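Local coordinates for kinesin-like protein (Caenorhabditis elegans, PDB 5X3E) that probably works as a kinesin-6 motor, using ATP hydrolysis in a P-loop motor domain to move along microtubules, at residues N357-V369 with L381-H393. Numbering follows the deposited sequence.
With SO4 (sulfate ion), chain K; SO4 (sulfate ion), chain M.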
ATOM      1  N   ASN A 357       2.658   2.240 -18.919  1.00 93.57           N
ATOM      2  CA  ASN A 357       4.039   2.694 -19.070  1.00 93.96           C
ATOM      3  C   ASN A 357       4.189   4.185 -18.825  1.00 95.57           C
ATOM      4  O   ASN A 357       5.243   4.621 -18.350  1.00 97.19           O
ATOM      5  CB  ASN A 357       4.613   2.366 -20.449  1.00 88.13           C
ATOM      6  CG  ASN A 357       5.215   0.980 -20.523  1.00105.09           C
ATOM      7  OD1 ASN A 357       4.831   0.077 -19.783  1.00 98.90           O
ATOM      8  ND2 ASN A 357       6.205   0.817 -21.401  1.00121.83           N
ATOM      9  N   GLN A 358       3.171   4.984 -19.143  1.00 89.51           N
ATOM     10  CA  GLN A 358       3.246   6.399 -18.804  1.00 87.90           C
ATOM     11  C   GLN A 358       3.293   6.586 -17.295  1.00 80.90           C
ATOM     12  O   GLN A 358       4.086   7.385 -16.781  1.00 88.62           O
ATOM     13  CB  GLN A 358       2.058   7.152 -19.398  1.00 93.91           C
ATOM     14  CG  GLN A 358       2.069   8.641 -19.098  1.00 94.65           C
ATOM     15  CD  GLN A 358       3.132   9.375 -19.897  1.00110.03           C
ATOM     16  OE1 GLN A 358       3.428   9.014 -21.041  1.00107.87           O
ATOM     17  NE2 GLN A 358       3.718  10.403 -19.298  1.00108.70           N
ATOM     18  N   SER A 359       2.450   5.849 -16.569  1.00 62.49           N
ATOM     19  CA  SER A 359       2.368   6.016 -15.122  1.00 62.81           C
ATOM     20  C   SER A 359       3.639   5.524 -14.435  1.00 74.37           C
ATOM     21  O   SER A 359       4.162   6.198 -13.539  1.00 83.08           O
ATOM     22  CB  SER A 359       1.133   5.287 -14.586  1.00 57.28           C
ATOM     23  OG  SER A 359       1.218   3.891 -14.819  1.00 67.14           O
ATOM     24  N   LEU A 360       4.157   4.361 -14.843  1.00 74.68           N
ATOM     25  CA  LEU A 360       5.387   3.846 -14.241  1.00 71.56           C
ATOM     26  C   LEU A 360       6.590   4.718 -14.580  1.00 71.77           C
ATOM     27  O   LEU A 360       7.503   4.858 -13.759  1.00 63.07           O
ATOM     28  CB  LEU A 360       5.639   2.408 -14.685  1.00 70.20           C
ATOM     29  CG  LEU A 360       4.566   1.390 -14.306  1.00 62.53           C
ATOM     30  CD1 LEU A 360       4.916   0.019 -14.849  1.00 57.46           C
ATOM     31  CD2 LEU A 360       4.386   1.340 -12.797  1.00 61.41           C
ATOM     32  N   MET A 361       6.612   5.307 -15.777  1.00 75.02           N
ATOM     33  CA  MET A 361       7.692   6.221 -16.131  1.00 73.53           C
ATOM     34  C   MET A 361       7.624   7.496 -15.295  1.00 82.58           C
ATOM     35  O   MET A 361       8.659   8.017 -14.862  1.00 87.91           O
ATOM     36  CB  MET A 361       7.619   6.546 -17.623  1.00 72.19           C
ATOM     37  CG  MET A 361       8.908   7.056 -18.238  1.00 95.32           C
ATOM     38  SD  MET A 361       8.764   7.214 -20.032  1.00134.48           S
ATOM     39  CE  MET A 361       8.459   5.512 -20.516  1.00121.60           C
ATOM     40  N   THR A 362       6.411   8.009 -15.058  1.00 75.31           N
ATOM     41  CA  THR A 362       6.243   9.171 -14.190  1.00 65.88           C
ATOM     42  C   THR A 362       6.667   8.859 -12.760  1.00 70.81           C
ATOM     43  O   THR A 362       7.241   9.714 -12.073  1.00 74.20           O
ATOM     44  CB  THR A 362       4.788   9.642 -14.217  1.00 58.62           C
ATOM     45  OG1 THR A 362       4.369   9.837 -15.572  1.00 66.43           O
ATOM     46  CG2 THR A 362       4.636  10.937 -13.445  1.00 57.73           C
ATOM     47  N   LEU A 363       6.367   7.648 -12.288  1.00 76.02           N
ATOM     48  CA  LEU A 363       6.788   7.238 -10.954  1.00 67.49           C
ATOM     49  C   LEU A 363       8.306   7.243 -10.830  1.00 63.46           C
ATOM     50  O   LEU A 363       8.857   7.744  -9.843  1.00 60.47           O
ATOM     51  CB  LEU A 363       6.234   5.851 -10.632  1.00 66.04           C
ATOM     52  CG  LEU A 363       6.558   5.295  -9.245  1.00 54.85           C
ATOM     53  CD1 LEU A 363       6.066   6.239  -8.164  1.00 42.75           C
ATOM     54  CD2 LEU A 363       5.960   3.909  -9.080  1.00 62.06           C
ATOM     55  N   ARG A 364       8.997   6.685 -11.831  1.00 52.71           N
ATOM     56  CA  ARG A 364      10.457   6.698 -11.838  1.00 55.33           C
ATOM     57  C   ARG A 364      10.991   8.119 -11.732  1.00 72.88           C
ATOM     58  O   ARG A 364      11.810   8.423 -10.856  1.00 85.36           O
ATOM     59  CB  ARG A 364      10.982   6.015 -13.106  1.00 65.66           C
ATOM     60  CG  ARG A 364      12.239   5.163 -12.907  1.00 62.68           C
ATOM     61  CD  ARG A 364      12.979   4.925 -14.223  1.00 85.89           C
ATOM     62  NE  ARG A 364      12.064   4.704 -15.343  1.00115.33           N
ATOM     63  CZ  ARG A 364      11.639   3.513 -15.753  1.00117.26           C
ATOM     64  NH1 ARG A 364      12.045   2.411 -15.136  1.00118.19           N
ATOM     65  NH2 ARG A 364      10.802   3.424 -16.780  1.00104.01           N
ATOM     66  N   GLN A 365      10.532   9.006 -12.623  1.00 69.89           N
ATOM     67  CA  GLN A 365      10.973  10.396 -12.598  1.00 72.46           C
ATOM     68  C   GLN A 365      10.702  11.040 -11.243  1.00 79.47           C
ATOM     69  O   GLN A 365      11.520  11.821 -10.743  1.00 87.42           O
ATOM     70  CB  GLN A 365      10.281  11.184 -13.714  1.00 71.05           C
ATOM     71  CG  GLN A 365      10.501  10.617 -15.106  1.00 86.62           C
ATOM     72  CD  GLN A 365       9.621  11.278 -16.152  1.00 94.71           C
ATOM     73  OE1 GLN A 365       9.008  12.315 -15.898  1.00 94.97           O
ATOM     74  NE2 GLN A 365       9.554  10.678 -17.337  1.00 92.92           N
ATOM     75  N   CYS A 366       9.561  10.719 -10.632  1.00 65.99           N
ATOM     76  CA  CYS A 366       9.185  11.381  -9.388  1.00 61.30           C
ATOM     77  C   CYS A 366      10.065  10.953  -8.218  1.00 69.96           C
ATOM     78  O   CYS A 366      10.470  11.799  -7.412  1.00 73.34           O
ATOM     79  CB  CYS A 366       7.708  11.142  -9.091  1.00 59.01           C
ATOM     80  SG  CYS A 366       6.629  12.167 -10.123  1.00 60.90           S
ATOM     81  N   ILE A 367      10.384   9.659  -8.096  1.00 81.48           N
ATOM     82  CA  ILE A 367      11.256   9.260  -6.989  1.00 78.94           C
ATOM     83  C   ILE A 367      12.682   9.743  -7.217  1.00 70.47           C
ATOM     84  O   ILE A 367      13.434   9.918  -6.251  1.00 65.12           O
ATOM     85  CB  ILE A 367      11.271   7.733  -6.729  1.00 65.81           C
ATOM     86  CG1 ILE A 367      12.264   7.031  -7.647  1.00 80.76           C
ATOM     87  CG2 ILE A 367       9.883   7.120  -6.867  1.00 52.96           C
ATOM     88  CD1 ILE A 367      12.652   5.660  -7.173  1.00 95.24           C
ATOM     89  N   GLU A 368      13.074   9.975  -8.475  1.00 66.34           N
ATOM     90  CA  GLU A 368      14.390  10.544  -8.735  1.00 71.28           C
ATOM     91  C   GLU A 368      14.433  12.008  -8.325  1.00 86.49           C
ATOM     92  O   GLU A 368      15.430  12.467  -7.752  1.00 98.79           O
ATOM     93  CB  GLU A 368      14.764  10.374 -10.207  1.00 70.02           C
ATOM     94  CG  GLU A 368      15.114   8.937 -10.570  1.00 81.85           C
ATOM     95  CD  GLU A 368      15.595   8.786 -11.998  1.00105.70           C
ATOM     96  OE1 GLU A 368      16.758   9.143 -12.279  1.00119.18           O
ATOM     97  OE2 GLU A 368      14.812   8.295 -12.838  1.00113.17           O
ATOM     98  N   VAL A 369      13.364  12.755  -8.608  1.00 86.48           N
ATOM     99  CA  VAL A 369      13.253  14.117  -8.091  1.00 77.94           C
ATOM    100  C   VAL A 369      13.184  14.096  -6.569  1.00 81.12           C
ATOM    101  O   VAL A 369      13.741  14.974  -5.895  1.00 87.99           O
ATOM    102  CB  VAL A 369      12.035  14.828  -8.710  1.00 75.60           C
ATOM    103  CG1 VAL A 369      11.868  16.218  -8.117  1.00 84.62           C
ATOM    104  CG2 VAL A 369      12.191  14.916 -10.217  1.00 71.30           C
ATOM    105  N   LEU A 381      14.907  23.580  -4.380  1.00118.69           N
ATOM    106  CA  LEU A 381      14.481  22.206  -4.600  1.00116.68           C
ATOM    107  C   LEU A 381      13.496  22.174  -5.764  1.00116.19           C
ATOM    108  O   LEU A 381      12.705  23.102  -5.954  1.00124.86           O
ATOM    109  CB  LEU A 381      13.867  21.592  -3.336  1.00112.37           C
ATOM    110  CG  LEU A 381      12.754  22.231  -2.495  1.00111.59           C
ATOM    111  CD1 LEU A 381      11.407  22.270  -3.204  1.00114.58           C
ATOM    112  CD2 LEU A 381      12.627  21.501  -1.159  1.00 98.32           C
ATOM    113  N   GLU A 382      13.550  21.098  -6.546  1.00103.80           N
ATOM    114  CA  GLU A 382      12.845  21.043  -7.818  1.00 97.88           C
ATOM    115  C   GLU A 382      11.472  20.394  -7.708  1.00 95.92           C
ATOM    116  O   GLU A 382      11.215  19.559  -6.836  1.00101.54           O
ATOM    117  CB  GLU A 382      13.675  20.319  -8.880  1.00 92.71           C
ATOM    118  CG  GLU A 382      14.357  19.058  -8.422  1.00 94.42           C
ATOM    119  CD  GLU A 382      15.166  18.424  -9.534  1.00107.02           C
ATOM    120  OE1 GLU A 382      14.895  18.733 -10.712  1.00109.21           O
ATOM    121  OE2 GLU A 382      16.079  17.632  -9.233  1.00115.19           O
ATOM    122  N   GLN A 383      10.595  20.801  -8.622  1.00 92.74           N
ATOM    123  CA  GLN A 383       9.212  20.352  -8.636  1.00 91.82           C
ATOM    124  C   GLN A 383       9.132  18.864  -8.952  1.00 80.77           C
ATOM    125  O   GLN A 383       9.884  18.345  -9.781  1.00 80.36           O
ATOM    126  CB  GLN A 383       8.421  21.162  -9.670  1.00 96.86           C
ATOM    127  CG  GLN A 383       6.974  20.738  -9.870  1.00105.23           C
ATOM    128  CD  GLN A 383       6.094  21.079  -8.686  1.00109.39           C
ATOM    129  OE1 GLN A 383       5.355  20.233  -8.184  1.00112.89           O
ATOM    130  NE2 GLN A 383       6.165  22.328  -8.235  1.00107.32           N
ATOM    131  N   VAL A 384       8.215  18.179  -8.278  1.00 75.29           N
ATOM    132  CA  VAL A 384       7.932  16.772  -8.543  1.00 73.51           C
ATOM    133  C   VAL A 384       6.840  16.716  -9.608  1.00 78.84           C
ATOM    134  O   VAL A 384       5.761  17.296  -9.400  1.00 94.80           O
ATOM    135  CB  VAL A 384       7.494  16.037  -7.270  1.00 66.51           C
ATOM    136  CG1 VAL A 384       7.215  14.577  -7.566  1.00 63.65           C
ATOM    137  CG2 VAL A 384       8.551  16.172  -6.194  1.00 68.32           C
ATOM    138  N   PRO A 385       7.074  16.062 -10.751  1.00 74.84           N
ATOM    139  CA  PRO A 385       6.088  16.041 -11.850  1.00 67.13           C
ATOM    140  C   PRO A 385       4.931  15.079 -11.587  1.00 63.51           C
ATOM    141  O   PRO A 385       4.604  14.217 -12.406  1.00 67.56           O
ATOM    142  CB  PRO A 385       6.947  15.607 -13.046  1.00 66.38           C
ATOM    143  CG  PRO A 385       8.014  14.754 -12.438  1.00 70.10           C
ATOM    144  CD  PRO A 385       8.329  15.376 -11.110  1.00 74.60           C
ATOM    145  N   TYR A 386       4.278  15.246 -10.435  1.00 64.87           N
ATOM    146  CA  TYR A 386       3.288  14.267 -10.007  1.00 65.71           C
ATOM    147  C   TYR A 386       1.987  14.334 -10.795  1.00 71.62           C
ATOM    148  O   TYR A 386       1.203  13.382 -10.731  1.00 81.90           O
ATOM    149  CB  TYR A 386       2.991  14.407  -8.508  1.00 62.89           C
ATOM    150  CG  TYR A 386       2.514  15.772  -8.065  1.00 66.91           C
ATOM    151  CD1 TYR A 386       1.187  16.156  -8.218  1.00 85.06           C
ATOM    152  CD2 TYR A 386       3.390  16.669  -7.471  1.00 64.01           C
ATOM    153  CE1 TYR A 386       0.751  17.404  -7.809  1.00 77.05           C
ATOM    154  CE2 TYR A 386       2.963  17.913  -7.060  1.00 72.03           C
ATOM    155  CZ  TYR A 386       1.645  18.276  -7.231  1.00 75.26           C
ATOM    156  OH  TYR A 386       1.221  19.514  -6.816  1.00 86.58           O
ATOM    157  N   ARG A 387       1.737  15.413 -11.539  1.00 77.32           N
ATOM    158  CA  ARG A 387       0.478  15.511 -12.271  1.00 69.44           C
ATOM    159  C   ARG A 387       0.484  14.745 -13.585  1.00 68.43           C
ATOM    160  O   ARG A 387      -0.571  14.622 -14.212  1.00 74.03           O
ATOM    161  CB  ARG A 387       0.137  16.976 -12.541  1.00 67.00           C
ATOM    162  CG  ARG A 387      -0.124  17.768 -11.282  1.00 74.99           C
ATOM    163  CD  ARG A 387      -0.495  19.209 -11.572  1.00 80.02           C
ATOM    164  NE  ARG A 387      -0.681  19.944 -10.326  1.00105.21           N
ATOM    165  CZ  ARG A 387      -1.807  19.929  -9.617  1.00113.74           C
ATOM    166  NH1 ARG A 387      -2.846  19.217 -10.035  1.00 97.58           N
ATOM    167  NH2 ARG A 387      -1.892  20.620  -8.487  1.00121.29           N
ATOM    168  N   GLN A 388       1.632  14.212 -14.003  1.00 65.39           N
ATOM    169  CA  GLN A 388       1.732  13.545 -15.296  1.00 74.46           C
ATOM    170  C   GLN A 388       1.016  12.197 -15.332  1.00 74.72           C
ATOM    171  O   GLN A 388       0.943  11.590 -16.406  1.00 80.74           O
ATOM    172  CB  GLN A 388       3.202  13.378 -15.685  1.00 81.66           C
ATOM    173  CG  GLN A 388       3.990  14.681 -15.678  1.00 96.75           C
ATOM    174  CD  GLN A 388       5.356  14.544 -16.325  1.00113.32           C
ATOM    175  OE1 GLN A 388       5.843  13.433 -16.548  1.00115.14           O
ATOM    176  NE2 GLN A 388       5.977  15.676 -16.640  1.00113.93           N
ATOM    177  N   SER A 389       0.520  11.700 -14.199  1.00 61.36           N
ATOM    178  CA  SER A 389      -0.287  10.487 -14.205  1.00 64.19           C
ATOM    179  C   SER A 389      -1.190  10.460 -12.979  1.00 71.10           C
ATOM    180  O   SER A 389      -0.867  11.043 -11.939  1.00 66.34           O
ATOM    181  CB  SER A 389       0.594   9.233 -14.237  1.00 65.81           C
ATOM    182  OG  SER A 389       1.399   9.166 -13.077  1.00 78.88           O
ATOM    183  N   LYS A 390      -2.323   9.760 -13.113  1.00 67.62           N
ATOM    184  CA  LYS A 390      -3.268   9.658 -12.003  1.00 60.81           C
ATOM    185  C   LYS A 390      -2.622   8.996 -10.793  1.00 68.03           C
ATOM    186  O   LYS A 390      -2.810   9.444  -9.657  1.00 66.15           O
ATOM    187  CB  LYS A 390      -4.512   8.874 -12.431  1.00 63.96           C
ATOM    188  CG  LYS A 390      -5.781   9.710 -12.585  1.00 75.13           C
ATOM    189  CD  LYS A 390      -5.749  10.556 -13.851  1.00 90.92           C
ATOM    190  CE  LYS A 390      -7.120  11.139 -14.164  1.00 96.04           C
ATOM    191  NZ  LYS A 390      -7.155  11.797 -15.500  1.00106.63           N
ATOM    192  N   LEU A 391      -1.849   7.934 -11.026  1.00 75.07           N
ATOM    193  CA  LEU A 391      -1.245   7.180  -9.934  1.00 56.84           C
ATOM    194  C   LEU A 391      -0.304   8.061  -9.126  1.00 53.55           C
ATOM    195  O   LEU A 391      -0.354   8.088  -7.892  1.00 55.67           O
ATOM    196  CB  LEU A 391      -0.502   5.965 -10.489  1.00 60.04           C
ATOM    197  CG  LEU A 391       0.283   5.113  -9.487  1.00 60.73           C
ATOM    198  CD1 LEU A 391      -0.631   4.436  -8.472  1.00 57.28           C
ATOM    199  CD2 LEU A 391       1.137   4.087 -10.210  1.00 57.87           C
ATOM    200  N   THR A 392       0.561   8.799  -9.816  1.00 67.47           N
ATOM    201  CA  THR A 392       1.530   9.646  -9.134  1.00 74.33           C
ATOM    202  C   THR A 392       0.864  10.838  -8.448  1.00 72.03           C
ATOM    203  O   THR A 392       1.340  11.300  -7.403  1.00 66.42           O
ATOM    204  CB  THR A 392       2.564  10.122 -10.152  1.00 78.99           C
ATOM    205  OG1 THR A 392       3.146   8.988 -10.805  1.00 87.89           O
ATOM    206  CG2 THR A 392       3.642  10.882  -9.483  1.00 82.78           C
ATOM    207  N   HIS A 393      -0.249  11.325  -8.996  1.00 56.89           N
ATOM    208  CA  HIS A 393      -0.986  12.409  -8.355  1.00 54.69           C
ATOM    209  C   HIS A 393      -1.536  11.970  -7.004  1.00 54.49           C
ATOM    210  O   HIS A 393      -1.504  12.732  -6.028  1.00 53.58           O
ATOM    211  CB  HIS A 393      -2.105  12.871  -9.288  1.00 64.78           C
ATOM    212  CG  HIS A 393      -2.797  14.126  -8.854  1.00 60.93           C
ATOM    213  ND1 HIS A 393      -4.085  14.426  -9.238  1.00 75.61           N
ATOM    214  CD2 HIS A 393      -2.379  15.164  -8.091  1.00 61.41           C
ATOM    215  CE1 HIS A 393      -4.438  15.589  -8.720  1.00 89.56           C
ATOM    216  NE2 HIS A 393      -3.421  16.057  -8.019  1.00 82.28           N
TER
HETATM  217  S   SO4 K 509       3.638  18.888 -13.500  1.00117.55           S
HETATM  218  O1  SO4 K 509       3.507  18.176 -12.229  1.00 95.87           O
HETATM  219  O2  SO4 K 509       4.533  18.155 -14.392  1.00118.45           O
HETATM  220  O3  SO4 K 509       2.324  18.996 -14.128  1.00123.80           O
HETATM  221  O4  SO4 K 509       4.181  20.222 -13.262  1.00117.77           O
HETATM  222  S   SO4 M 511      -4.331  19.101  -6.656  1.00124.71           S
HETATM  223  O1  SO4 M 511      -5.494  18.319  -6.241  1.00 99.27           O
HETATM  224  O2  SO4 M 511      -3.123  18.619  -5.990  1.00104.54           O
HETATM  225  O3  SO4 M 511      -4.184  18.994  -8.105  1.00132.44           O
HETATM  226  O4  SO4 M 511      -4.528  20.503  -6.303  1.00141.53           O
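The long helix 350-375 and the chain returning along it probably form the switch II cluster of this kinesin motor domain, which in kinesins faces the microtubule; T362, C366 and V369 meet V384, P385, S389 and T392 there. The segment 381-393, largely loop, then starts helix 390-394. With no hydrogen bond between the segments, methyl and sulfur contacts against carbonyls, hydroxyls and apolar groups carry the contact. T392 is a knob in a hole formed by S359, T362, L363 and C366. With its OG1 beside the backbone N (chi1 -55°), T392 has CG2 anti to that N and directed at C366 SG. S389 N-caps the short helix, S389 OG accepting from T392 OG1 at 2.9 Å and weakly from T392 N, and S389 CB rests 3.8 Å from S359 CA. T362 OG1 turns back to Q358 O at 2.7 Å, reaching the carbonyl from the face opposite to T362 N, which leaves T362 CG2 facing the other segment, 3.4 Å from P385 O and 3.6 Å from Q388 CB. Replacing T362 with an alanine would probably open a gap between P385, Q388 and T392 and leave Q358 O with one donor fewer. Farther along, C366 SG lies 3.6 Å from V384 CG1 and also meets the P385 ring. V369 CG1 lies 3.8 Å from V384 CG2. L399 of helix 396-399 covers C366, V384 and T392, while S359 OG, bonded to I356 O in its own helix, also bonds H296 of strand 296-307, which touches L391, joining both segments to the central sheet.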